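Local coordinates for protein cpftsy (Physcomitrella patens, PDB 4AK9) that probably serves as the chloroplast receptor for the signal recognition particle, a GTPase of the SRP family that helps deliver proteins to the thylakoid membrane, at residues Ala31-Leu36 with Asp50-Val55; Val58-Pro63 with Thr275-Cys280; Phe97-Glu102 with Cys280-Val285; Arg103-Glu108 with Ser289-Phe294. All blocks are in the same frame, centred on the assembly; numbering follows the deposited sequence.

Interaction 1 (Ala31-Leu36 with Asp50-Val55); sequences AVVDEL and DELEEV
Val32, Val33 and Leu36 meet Glu51, Leu52 and Val55 where two antiparallel helices of the N-terminal helical bundle, the N domain of SRP-type GTPases, lie against each other. The axes of 32-36 and 50-55 run 177° apart in direction and 10.4 Å apart at their closest. Val32, Val33, Leu52 and Val55 suit such a seam, because their methyl groups can reach across without any polar partner to satisfy, whereas at Glu51 the contact ends in a polar, exposed border. Val32 and Val55 slant across each other, the CG2 of Val32 lying 3.6 Å from the CG2 of Val55 and only slightly farther from its CG1. Val33 takes an oblique course against Leu52 as well. Its CG2 sits 3.6 Å from the CD1 of Leu52, while its CG1 touches the same methyl, so the tip of the leucine rests against both branches of the valine. The CG2 of Val33 also reaches the CG1 of Val55 at 3.9 Å, which joins the two valine-centred contacts into one apolar patch. Val33 also packs on Lys89 and Leu92 of helix 85-101, continuing this layer into the bundle. Away from the seam, Asp50 and Glu53 form salt bridges with Arg74 and hydrogen bonds with Leu211 and His212, respectively, of the second subunit. Leu36 holds CG anti to the backbone N (chi1 -175°). Its CD2 lies against the opposing helix backbone, 3.4 Å from the N of Leu52, and against the CB of Glu51, while its CD1 meets the Glu51 carboxylate, 3.3 Å from OE1.

Interaction 2 (Val58-Pro63 with Thr275-Cys280); sequences VSDFGP and TARGGC
The OD2 of Asp60 is gripped by two nitrogens of Arg277, NE at 2.8 Å and NH2 at 2.9 Å, in a side-on salt bridge to a single oxygen. NH2 comes in on the syn side, close to the carboxylate plane, whereas NE stands 57° out of that plane; both bonds stay near the plane of the guanidinium, and the two flat groups are turned 64° apart. The backbone N of Leu249 also donates to OD2, and OD1 pairs with Arg277 of the second subunit, so the carboxylate is paired with an arginine of each subunit. An alanine in place of Arg277 would probably leave the Asp60 OD2 without its intrachain countercharge, and Asp60 of the second subunit without its cross-subunit partner. Asp60, with positive phi, is the C-prime residue of a Schellman motif that ends helix 45-58. Just before it, the O of Ser59 receives a weak bond from the N of Gly279 at 2.9 Å, while the OG of Ser59 has its stronger partner in Asn29. Glycine is needed at 279: its CA lies over the Phe61 ring in a CH-pi contact, 3.8 Å from the centroid, and a CB would clash with that ring and with the O of Ser59. A helix-ending turn of the helical bundle thus seats on a type I turn, Arg277 to Cys280, at the N-G domain interface characteristic of SRP-type GTPases.

Interaction 3 (Phe97-Glu102 with Cys280-Val285); sequences FKLLTE and CVVSVV
Leu100 reaches from helix 97-101 toward Val281, Val282 and Val285, and its side chain contributes the largest single share of this contact. From CB, a chi1 of -74° sets CG anti to the carbonyl carbon, and the branch that matters across the contact is CD2. This methyl comes 4.0 Å from the CA of Val282, over the backbone of helix 280-285, and 4.1 Å from the CG2 of Val285. It also meets the CG2 of Val282 at 4.2 Å and lies a little farther from the CG1 of Val281. The leucine and Val285 cross at about a right angle. The segments 97-101 and 280-285, whose axes cross at 46° with 9.2 Å between them, belong to the last helix of the N-terminal bundle and to the GTPase domain, and their contact is part of the close N-G packing of SRP-type GTPases. Phe312 of helix 309-316 packs against both Leu100 and Val282, adding an aromatic side chain to the cluster. Beta-branched valines suit the receiving helix because their short, stiff side chains offer methyls close to the backbone. The CG1 of Val285 lies 3.9 Å from the O of Leu100. The CD1 of Leu99 touches the CG1 of Val282 at 4.2 Å.

Interaction 4 (Arg103-Glu108 with Ser289-Phe294); sequences RVTTTE and SIPVKF
The chain from Arg103 to Glu108 runs nearly parallel to Ser289-Lys293, the two directions 19° apart, with Thr107 and Lys293 the nearest pair at 4.7 Å between their CA atoms. Arg103 lays its guanidinium flat over Ser289, whose CB sits over the centre of one face. Val104 drives CG1 against the peptide that follows Ser289, 3.5 Å from the N of Ile290, and its CB packs on the CD of Pro291. The proline has no N-H to satisfy, and the CB of Pro291 lies 3.6 Å from the O of Thr105. Waters fill in where direct bonds are lacking: one joins the N of Thr105 to the O of Ser289, another the O of Thr107 to the O of Lys293. This linker leads from the N-terminal bundle into the GTPase domain, and here it follows the entry to strand 292-296, a strand of the P-loop NTPase sheet. The Lys293 chain is extended beyond CG, and its CG lies 3.4 Å from the O of Thr107. Its NZ donates to the O of Glu108 at 3.0 Å from above the carbonyl plane, gives a hydrogen bond to a water shared with the O of Thr106, and forms a salt bridge with Glu238. A methionine in its place would probably leave the O of Glu108 and the Glu238 carboxylate without this cationic partner. The CG2 of Thr107 lies 3.6 Å from the O of Val292.

Overall arrangement
From the N terminus, interaction 1 closes a short loop of 13 residues within the helical bundle. The chain then leads along helix 45-58 into 58-63, the first half of interaction 2, whose mate lies more than 200 residues later in the GTPase domain. Interactions 3 and 4 open next, at 97-102 and 103-108, and close in the same order, so interactions 2, 3 and 4 all cross one another and none nests. Interactions 2 and 3 share Cys280 and touch through Ser283; interactions 3 and 4 meet through Val285. Together these three bind bundle and linker to the GTPase domain; interaction 1 stays within the bundle, joined to interaction 2 only through the chain, and both touch the second subunit.

Interaction 1 (Ala31-Leu36 with Asp50-Val55)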
loop_
_atom_site.group_PDB
_atom_site.type_symbol
_atom_site.label_atom_id
_atom_site.label_comp_id
_atom_site.label_asym_id
_atom_site.label_seq_id
_atom_site.Cartn_x
_atom_site.Cartn_y
_atom_site.Cartn_z
ATOM N N ALA A 31 17.076 -2.964 -1.956
ATOM C CA ALA A 31 18.421 -3.517 -2.216
ATOM C C ALA A 31 18.422 -4.647 -3.242
ATOM O O ALA A 31 19.420 -4.869 -3.947
ATOM C CB ALA A 31 19.070 -3.978 -0.912
ATOM N N VAL A 32 17.313 -5.357 -3.357
ATOM C CA VAL A 32 17.263 -6.434 -4.331
ATOM C C VAL A 32 17.384 -5.925 -5.775
ATOM O O VAL A 32 17.649 -6.719 -6.688
ATOM C CB VAL A 32 15.995 -7.296 -4.177
ATOM C CG1 VAL A 32 15.810 -7.699 -2.717
ATOM C CG2 VAL A 32 14.782 -6.553 -4.697
ATOM N N VAL A 33 17.192 -4.619 -5.981
ATOM C CA VAL A 33 17.287 -4.039 -7.328
ATOM C C VAL A 33 18.651 -4.311 -7.972
ATOM O O VAL A 33 18.731 -4.734 -9.137
ATOM C CB VAL A 33 16.950 -2.529 -7.333
ATOM C CG1 VAL A 33 17.366 -1.869 -8.645
ATOM C CG2 VAL A 33 15.439 -2.336 -7.111
ATOM N N ASP A 34 19.717 -4.089 -7.210
ATOM C CA ASP A 34 21.075 -4.358 -7.705
ATOM C C ASP A 34 21.259 -5.826 -8.116
ATOM O O ASP A 34 21.787 -6.124 -9.192
ATOM C CB ASP A 34 22.126 -3.986 -6.653
ATOM C CG ASP A 34 22.111 -2.507 -6.306
ATOM O OD1 ASP A 34 22.474 -1.677 -7.177
ATOM O OD2 ASP A 34 21.746 -2.185 -5.153
ATOM N N GLU A 35 20.807 -6.738 -7.263
ATOM C CA GLU A 35 20.864 -8.162 -7.579
ATOM C C GLU A 35 20.097 -8.474 -8.855
ATOM O O GLU A 35 20.587 -9.179 -9.743
ATOM C CB GLU A 35 20.259 -8.965 -6.439
ATOM C CG GLU A 35 20.141 -10.452 -6.738
ATOM C CD GLU A 35 21.270 -11.268 -6.119
ATOM O OE1 GLU A 35 22.186 -10.654 -5.520
ATOM O OE2 GLU A 35 21.234 -12.519 -6.224
ATOM N N LEU A 36 18.878 -7.949 -8.931
ATOM C CA LEU A 36 18.015 -8.152 -10.082
ATOM C C LEU A 36 18.659 -7.702 -11.375
ATOM O O LEU A 36 18.515 -8.336 -12.427
ATOM C CB LEU A 36 16.726 -7.357 -9.868
ATOM C CG LEU A 36 15.624 -7.505 -10.903
ATOM C CD1 LEU A 36 15.235 -8.974 -11.038
ATOM C CD2 LEU A 36 14.417 -6.669 -10.468
ATOM N N ASP A 50 9.650 -5.874 -15.401
ATOM C CA ASP A 50 8.433 -6.226 -14.659
ATOM C C ASP A 50 8.768 -6.525 -13.215
ATOM O O ASP A 50 8.101 -6.020 -12.305
ATOM C CB ASP A 50 7.711 -7.433 -15.291
ATOM C CG ASP A 50 6.805 -7.030 -16.453
ATOM O OD1 ASP A 50 6.822 -5.837 -16.845
ATOM O OD2 ASP A 50 6.069 -7.900 -16.989
ATOM N N GLU A 51 9.777 -7.359 -12.991
ATOM C CA GLU A 51 10.236 -7.666 -11.644
ATOM C C GLU A 51 10.679 -6.409 -10.901
ATOM O O GLU A 51 10.380 -6.260 -9.705
ATOM C CB GLU A 51 11.370 -8.694 -11.652
ATOM C CG GLU A 51 10.979 -10.047 -12.231
ATOM C CD GLU A 51 12.116 -11.065 -12.156
ATOM O OE1 GLU A 51 12.748 -11.170 -11.077
ATOM O OE2 GLU A 51 12.378 -11.747 -13.179
ATOM N N LEU A 52 11.402 -5.526 -11.590
ATOM C CA LEU A 52 11.831 -4.244 -11.033
ATOM C C LEU A 52 10.627 -3.404 -10.586
ATOM O O LEU A 52 10.618 -2.851 -9.466
ATOM C CB LEU A 52 12.630 -3.437 -12.071
ATOM C CG LEU A 52 13.018 -2.018 -11.636
ATOM C CD1 LEU A 52 13.855 -2.133 -10.383
ATOM C CD2 LEU A 52 13.810 -1.284 -12.747
ATOM N N GLU A 53 9.628 -3.317 -11.450
ATOM C CA GLU A 53 8.454 -2.528 -11.157
ATOM C C GLU A 53 7.740 -3.087 -9.929
ATOM O O GLU A 53 7.307 -2.302 -9.060
ATOM C CB GLU A 53 7.517 -2.485 -12.334
ATOM C CG GLU A 53 6.629 -1.296 -12.300
ATOM C CD GLU A 53 5.902 -1.066 -13.601
ATOM O OE1 GLU A 53 6.480 -1.305 -14.707
ATOM O OE2 GLU A 53 4.731 -0.652 -13.508
ATOM N N GLU A 54 7.665 -4.408 -9.834
ATOM C CA GLU A 54 7.087 -5.070 -8.652
ATOM C C GLU A 54 7.886 -4.804 -7.370
ATOM O O GLU A 54 7.303 -4.646 -6.321
ATOM C CB GLU A 54 6.876 -6.578 -8.887
ATOM C CG GLU A 54 5.882 -6.857 -10.027
ATOM C CD GLU A 54 4.824 -7.908 -9.681
ATOM O OE1 GLU A 54 5.151 -9.125 -9.681
ATOM O OE2 GLU A 54 3.661 -7.506 -9.414
ATOM N N VAL A 55 9.207 -4.698 -7.440
ATOM C CA VAL A 55 9.977 -4.352 -6.266
ATOM C C VAL A 55 9.590 -2.944 -5.783
ATOM O O VAL A 55 9.380 -2.699 -4.566
ATOM C CB VAL A 55 11.486 -4.475 -6.549
ATOM C CG1 VAL A 55 12.259 -3.826 -5.437
ATOM C CG2 VAL A 55 11.849 -5.975 -6.681
#

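Interaction 2 (Val58-Pro63 with Thr275-Cys280)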
loop_
_atom_site.group_PDB
_atom_site.type_symbol
_atom_site.label_atom_id
_atom_site.label_comp_id
_atom_site.label_asym_id
_atom_site.label_seq_id
_atom_site.Cartn_x
_atom_site.Cartn_y
_atom_site.Cartn_z
ATOM N N VAL A 58 6.293 -2.996 -3.896
ATOM C CA VAL A 58 6.468 -3.474 -2.534
ATOM C C VAL A 58 6.786 -2.301 -1.591
ATOM O O VAL A 58 6.296 -2.243 -0.458
ATOM C CB VAL A 58 7.528 -4.599 -2.462
ATOM C CG1 VAL A 58 7.779 -5.009 -1.001
ATOM C CG2 VAL A 58 7.085 -5.807 -3.327
ATOM N N SER A 59 7.590 -1.346 -2.047
ATOM C CA SER A 59 7.882 -0.160 -1.254
ATOM C C SER A 59 6.863 0.982 -1.413
ATOM O O SER A 59 7.101 2.102 -0.965
ATOM C CB SER A 59 9.309 0.352 -1.505
ATOM O OG SER A 59 10.264 -0.550 -0.947
ATOM N N ASP A 60 5.703 0.713 -2.003
ATOM C CA ASP A 60 4.677 1.754 -2.160
ATOM C C ASP A 60 4.993 2.965 -3.031
ATOM O O ASP A 60 4.451 4.052 -2.826
ATOM C CB ASP A 60 4.133 2.211 -0.805
ATOM C CG ASP A 60 2.861 1.465 -0.436
ATOM O OD1 ASP A 60 2.464 0.543 -1.196
ATOM O OD2 ASP A 60 2.250 1.806 0.597
ATOM N N PHE A 61 5.882 2.793 -4.004
ATOM C CA PHE A 61 5.684 3.502 -5.260
ATOM C C PHE A 61 4.374 2.933 -5.831
ATOM O O PHE A 61 4.273 1.720 -6.098
ATOM C CB PHE A 61 6.841 3.208 -6.209
ATOM C CG PHE A 61 8.165 3.709 -5.728
ATOM C CD1 PHE A 61 8.915 2.976 -4.810
ATOM C CD2 PHE A 61 8.684 4.892 -6.224
ATOM C CE1 PHE A 61 10.138 3.417 -4.375
ATOM C CE2 PHE A 61 9.921 5.346 -5.789
ATOM C CZ PHE A 61 10.654 4.610 -4.872
ATOM N N GLY A 62 3.344 3.774 -5.966
ATOM C CA GLY A 62 2.039 3.266 -6.385
ATOM C C GLY A 62 2.011 2.823 -7.851
ATOM O O GLY A 62 2.938 3.144 -8.612
ATOM N N PRO A 63 0.955 2.089 -8.262
ATOM C CA PRO A 63 0.952 1.538 -9.636
ATOM C C PRO A 63 1.233 2.607 -10.701
ATOM O O PRO A 63 2.036 2.382 -11.603
ATOM C CB PRO A 63 -0.468 0.974 -9.784
ATOM C CG PRO A 63 -0.796 0.494 -8.341
ATOM C CD PRO A 63 -0.185 1.594 -7.448
ATOM N N THR A 275 8.516 1.910 8.683
ATOM C CA THR A 275 7.897 1.252 7.534
ATOM C C THR A 275 8.895 1.001 6.395
ATOM O O THR A 275 9.882 1.723 6.257
ATOM C CB THR A 275 6.666 2.072 7.012
ATOM O OG1 THR A 275 5.991 1.330 5.991
ATOM C CG2 THR A 275 7.088 3.432 6.462
ATOM N N ALA A 276 8.629 -0.042 5.610
ATOM C CA ALA A 276 9.365 -0.329 4.373
ATOM C C ALA A 276 8.730 0.405 3.192
ATOM O O ALA A 276 9.200 0.319 2.048
ATOM C CB ALA A 276 9.346 -1.841 4.120
ATOM N N ARG A 277 7.660 1.153 3.463
ATOM C CA ARG A 277 6.835 1.732 2.402
ATOM C C ARG A 277 7.234 3.166 2.077
ATOM O O ARG A 277 6.375 3.982 1.734
ATOM C CB ARG A 277 5.324 1.625 2.783
ATOM C CG ARG A 277 4.915 0.173 3.074
ATOM C CD ARG A 277 3.585 0.061 3.863
ATOM N NE ARG A 277 2.491 0.354 2.961
ATOM C CZ ARG A 277 1.204 0.140 3.207
ATOM N NH1 ARG A 277 0.816 -0.388 4.357
ATOM N NH2 ARG A 277 0.315 0.454 2.273
ATOM N N GLY A 278 8.538 3.461 2.149
ATOM C CA GLY A 278 9.060 4.803 1.910
ATOM C C GLY A 278 8.839 5.403 0.517
ATOM O O GLY A 278 8.939 6.635 0.350
ATOM N N GLY A 279 8.502 4.560 -0.461
ATOM C CA GLY A 279 8.160 5.013 -1.809
ATOM C C GLY A 279 6.919 5.893 -1.798
ATOM O O GLY A 279 6.656 6.633 -2.754
ATOM N N CYS A 280 6.143 5.842 -0.703
ATOM C CA CYS A 280 4.942 6.671 -0.607
ATOM C C CYS A 280 5.268 8.169 -0.716
ATOM O O CYS A 280 4.446 8.958 -1.198
ATOM C CB CYS A 280 4.140 6.385 0.683
ATOM S SG CYS A 280 4.931 6.937 2.208
#

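Interaction 3 (Phe97-Glu102 with Cys280-Val285)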
loop_
_atom_site.group_PDB
_atom_site.type_symbol
_atom_site.label_atom_id
_atom_site.label_comp_id
_atom_site.label_asym_id
_atom_site.label_seq_id
_atom_site.Cartn_x
_atom_site.Cartn_y
_atom_site.Cartn_z
ATOM N N PHE A 97 14.425 11.193 -8.930
ATOM C CA PHE A 97 14.739 12.586 -8.645
ATOM C C PHE A 97 13.892 13.552 -9.484
ATOM O O PHE A 97 13.379 14.537 -8.978
ATOM C CB PHE A 97 16.229 12.861 -8.864
ATOM C CG PHE A 97 16.603 14.289 -8.637
ATOM C CD1 PHE A 97 16.820 14.757 -7.359
ATOM C CD2 PHE A 97 16.710 15.177 -9.703
ATOM C CE1 PHE A 97 17.146 16.092 -7.144
ATOM C CE2 PHE A 97 17.054 16.501 -9.490
ATOM C CZ PHE A 97 17.268 16.958 -8.207
ATOM N N LYS A 98 13.737 13.265 -10.774
ATOM C CA LYS A 98 12.917 14.132 -11.619
ATOM C C LYS A 98 11.463 14.195 -11.193
ATOM O O LYS A 98 10.883 15.279 -11.143
ATOM C CB LYS A 98 13.029 13.699 -13.082
ATOM C CG LYS A 98 14.398 13.998 -13.630
ATOM C CD LYS A 98 14.559 13.584 -15.084
ATOM C CE LYS A 98 13.704 14.440 -16.026
ATOM N NZ LYS A 98 12.288 13.970 -16.166
ATOM N N LEU A 99 10.875 13.038 -10.891
ATOM C CA LEU A 99 9.489 12.999 -10.446
ATOM C C LEU A 99 9.321 13.835 -9.192
ATOM O O LEU A 99 8.279 14.463 -9.011
ATOM C CB LEU A 99 9.064 11.576 -10.120
ATOM C CG LEU A 99 8.743 10.657 -11.288
ATOM C CD1 LEU A 99 7.998 9.442 -10.723
ATOM C CD2 LEU A 99 7.880 11.396 -12.305
ATOM N N LEU A 100 10.345 13.853 -8.327
ATOM C CA LEU A 100 10.265 14.599 -7.056
ATOM C C LEU A 100 10.408 16.112 -7.197
ATOM O O LEU A 100 10.073 16.863 -6.289
ATOM C CB LEU A 100 11.292 14.063 -6.031
ATOM C CG LEU A 100 10.972 12.698 -5.383
ATOM C CD1 LEU A 100 12.266 12.128 -4.719
ATOM C CD2 LEU A 100 9.866 12.855 -4.337
ATOM N N THR A 101 10.916 16.567 -8.338
ATOM C CA THR A 101 11.326 17.951 -8.449
ATOM C C THR A 101 10.773 18.716 -9.662
ATOM O O THR A 101 10.750 19.944 -9.651
ATOM C CB THR A 101 12.867 18.028 -8.560
ATOM O OG1 THR A 101 13.295 17.185 -9.650
ATOM C CG2 THR A 101 13.546 17.565 -7.264
ATOM N N GLU A 102 10.404 18.022 -10.727
ATOM C CA GLU A 102 10.065 18.732 -11.971
ATOM C C GLU A 102 8.782 19.567 -11.913
ATOM O O GLU A 102 8.661 20.557 -12.649
ATOM C CB GLU A 102 9.972 17.740 -13.134
ATOM C CG GLU A 102 8.735 16.832 -13.034
ATOM C CD GLU A 102 8.871 15.547 -13.847
ATOM O OE1 GLU A 102 9.775 15.481 -14.721
ATOM O OE2 GLU A 102 8.065 14.606 -13.625
ATOM N N CYS A 280 6.143 5.842 -0.703
ATOM C CA CYS A 280 4.942 6.671 -0.607
ATOM C C CYS A 280 5.268 8.169 -0.716
ATOM O O CYS A 280 4.446 8.958 -1.198
ATOM C CB CYS A 280 4.140 6.385 0.683
ATOM S SG CYS A 280 4.931 6.937 2.208
ATOM N N VAL A 281 6.471 8.555 -0.309
ATOM C CA VAL A 281 6.945 9.928 -0.510
ATOM C C VAL A 281 6.882 10.328 -1.994
ATOM O O VAL A 281 6.446 11.445 -2.346
ATOM C CB VAL A 281 8.379 10.085 0.017
ATOM C CG1 VAL A 281 8.951 11.471 -0.318
ATOM C CG2 VAL A 281 8.404 9.840 1.521
ATOM N N VAL A 282 7.359 9.451 -2.863
ATOM C CA VAL A 282 7.375 9.741 -4.289
ATOM C C VAL A 282 5.970 9.756 -4.854
ATOM O O VAL A 282 5.586 10.653 -5.603
ATOM C CB VAL A 282 8.258 8.692 -5.034
ATOM C CG1 VAL A 282 8.347 9.049 -6.545
ATOM C CG2 VAL A 282 9.626 8.654 -4.387
ATOM N N SER A 283 5.175 8.784 -4.448
ATOM C CA SER A 283 3.809 8.674 -4.941
ATOM C C SER A 283 2.965 9.881 -4.587
ATOM O O SER A 283 2.163 10.346 -5.405
ATOM C CB SER A 283 3.158 7.426 -4.369
ATOM O OG SER A 283 3.900 6.257 -4.774
ATOM N N VAL A 284 3.111 10.379 -3.359
ATOM C CA VAL A 284 2.307 11.541 -2.961
ATOM C C VAL A 284 2.710 12.799 -3.737
ATOM O O VAL A 284 1.854 13.561 -4.189
ATOM C CB VAL A 284 2.249 11.745 -1.397
ATOM C CG1 VAL A 284 3.485 12.405 -0.879
ATOM C CG2 VAL A 284 1.064 12.642 -1.036
ATOM N N VAL A 285 3.997 12.996 -3.957
ATOM C CA VAL A 285 4.452 14.168 -4.720
ATOM C C VAL A 285 3.982 14.045 -6.169
ATOM O O VAL A 285 3.450 14.996 -6.740
ATOM C CB VAL A 285 5.972 14.319 -4.645
ATOM C CG1 VAL A 285 6.454 15.446 -5.618
ATOM C CG2 VAL A 285 6.382 14.639 -3.205
#

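Interaction 4 (Arg103-Glu108 with Ser289-Phe294)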
loop_
_atom_site.group_PDB
_atom_site.type_symbol
_atom_site.label_atom_id
_atom_site.label_comp_id
_atom_site.label_asym_id
_atom_site.label_seq_id
_atom_site.Cartn_x
_atom_site.Cartn_y
_atom_site.Cartn_z
ATOM N N ARG A 103 7.831 19.195 -11.053
ATOM C CA ARG A 103 6.523 19.838 -11.063
ATOM C C ARG A 103 6.243 20.689 -9.807
ATOM O O ARG A 103 5.556 21.727 -9.884
ATOM C CB ARG A 103 5.426 18.766 -11.280
ATOM C CG ARG A 103 3.987 19.237 -10.953
ATOM C CD ARG A 103 3.455 20.357 -11.920
ATOM N NE ARG A 103 2.049 20.646 -11.634
ATOM C CZ ARG A 103 1.649 21.463 -10.664
ATOM N NH1 ARG A 103 2.550 22.084 -9.912
ATOM N NH2 ARG A 103 0.355 21.674 -10.433
ATOM N N VAL A 104 6.785 20.300 -8.651
ATOM C CA VAL A 104 6.402 20.974 -7.413
ATOM C C VAL A 104 7.148 22.254 -7.140
ATOM O O VAL A 104 8.247 22.504 -7.673
ATOM C CB VAL A 104 6.556 20.043 -6.157
ATOM C CG1 VAL A 104 5.459 18.978 -6.176
ATOM C CG2 VAL A 104 7.962 19.412 -6.146
ATOM N N THR A 105 6.539 23.080 -6.299
ATOM C CA THR A 105 7.196 24.276 -5.812
ATOM C C THR A 105 8.249 23.901 -4.762
ATOM O O THR A 105 8.380 22.730 -4.384
ATOM C CB THR A 105 6.171 25.251 -5.221
ATOM O OG1 THR A 105 5.334 24.545 -4.289
ATOM C CG2 THR A 105 5.307 25.826 -6.332
ATOM N N THR A 106 9.004 24.894 -4.306
ATOM C CA THR A 106 10.087 24.653 -3.359
ATOM C C THR A 106 9.663 23.929 -2.059
ATOM O O THR A 106 8.542 24.097 -1.549
ATOM C CB THR A 106 10.761 25.976 -2.977
ATOM O OG1 THR A 106 11.812 25.719 -2.050
ATOM C CG2 THR A 106 9.758 26.932 -2.334
ATOM N N THR A 107 10.566 23.109 -1.539
ATOM C CA THR A 107 10.318 22.405 -0.282
ATOM C C THR A 107 10.430 23.348 0.916
ATOM O O THR A 107 10.026 22.997 2.045
ATOM C CB THR A 107 11.318 21.233 -0.092
ATOM O OG1 THR A 107 12.668 21.747 -0.126
ATOM C CG2 THR A 107 11.149 20.212 -1.192
ATOM N N GLU A 108 11.030 24.516 0.694
ATOM C CA GLU A 108 11.236 25.471 1.781
ATOM C C GLU A 108 9.941 26.053 2.303
ATOM O O GLU A 108 8.979 26.249 1.553
ATOM C CB GLU A 108 12.104 26.661 1.330
ATOM C CG GLU A 108 13.497 26.290 0.808
ATOM C CD GLU A 108 14.472 25.912 1.924
ATOM O OE1 GLU A 108 14.395 26.512 3.029
ATOM O OE2 GLU A 108 15.322 25.014 1.688
ATOM N N SER A 289 1.039 16.682 -6.791
ATOM C CA SER A 289 1.739 17.867 -7.281
ATOM C C SER A 289 1.931 18.933 -6.193
ATOM O O SER A 289 1.878 20.139 -6.481
ATOM C CB SER A 289 0.986 18.462 -8.503
ATOM O OG SER A 289 0.757 17.455 -9.511
ATOM N N ILE A 290 2.168 18.490 -4.951
ATOM C CA ILE A 290 2.403 19.360 -3.791
ATOM C C ILE A 290 3.632 18.787 -3.092
ATOM O O ILE A 290 3.754 17.544 -2.979
ATOM C CB ILE A 290 1.206 19.280 -2.828
ATOM C CG1 ILE A 290 -0.019 19.972 -3.455
ATOM C CG2 ILE A 290 1.527 19.923 -1.457
ATOM C CD1 ILE A 290 -1.290 19.581 -2.747
ATOM N N PRO A 291 4.605 19.658 -2.733
ATOM C CA PRO A 291 5.862 19.104 -2.216
ATOM C C PRO A 291 5.732 18.493 -0.814
ATOM O O PRO A 291 4.884 18.876 0.012
ATOM C CB PRO A 291 6.793 20.336 -2.185
ATOM C CG PRO A 291 5.844 21.505 -1.963
ATOM C CD PRO A 291 4.646 21.132 -2.831
ATOM N N VAL A 292 6.552 17.483 -0.566
ATOM C CA VAL A 292 6.806 17.032 0.806
ATOM C C VAL A 292 7.851 18.012 1.363
ATOM O O VAL A 292 8.892 18.244 0.724
ATOM C CB VAL A 292 7.355 15.583 0.821
ATOM C CG1 VAL A 292 7.929 15.255 2.219
ATOM C CG2 VAL A 292 6.244 14.584 0.448
ATOM N N LYS A 293 7.569 18.620 2.521
ATOM C CA LYS A 293 8.448 19.646 3.063
ATOM C C LYS A 293 9.313 19.151 4.231
ATOM O O LYS A 293 10.445 19.636 4.413
ATOM C CB LYS A 293 7.633 20.892 3.477
ATOM C CG LYS A 293 6.980 21.600 2.262
ATOM C CD LYS A 293 6.648 23.090 2.506
ATOM C CE LYS A 293 6.395 23.739 1.115
ATOM N NZ LYS A 293 6.239 25.218 1.156
ATOM N N PHE A 294 8.779 18.204 5.002
ATOM C CA PHE A 294 9.527 17.534 6.091
ATOM C C PHE A 294 9.243 16.032 6.106
ATOM O O PHE A 294 8.125 15.591 5.741
ATOM C CB PHE A 294 9.122 18.117 7.450
ATOM C CG PHE A 294 9.488 19.568 7.605
ATOM C CD1 PHE A 294 8.609 20.568 7.186
ATOM C CD2 PHE A 294 10.704 19.929 8.149
ATOM C CE1 PHE A 294 8.955 21.918 7.322
ATOM C CE2 PHE A 294 11.066 21.294 8.280
ATOM C CZ PHE A 294 10.175 22.278 7.858
HETATM O O HOH W 1 -0.298 21.973 -7.119
HETATM O O HOH W 2 3.508 22.492 -6.126
HETATM O O HOH W 3 6.353 25.709 -1.742
HETATM O O HOH W 4 11.452 22.171 4.221
#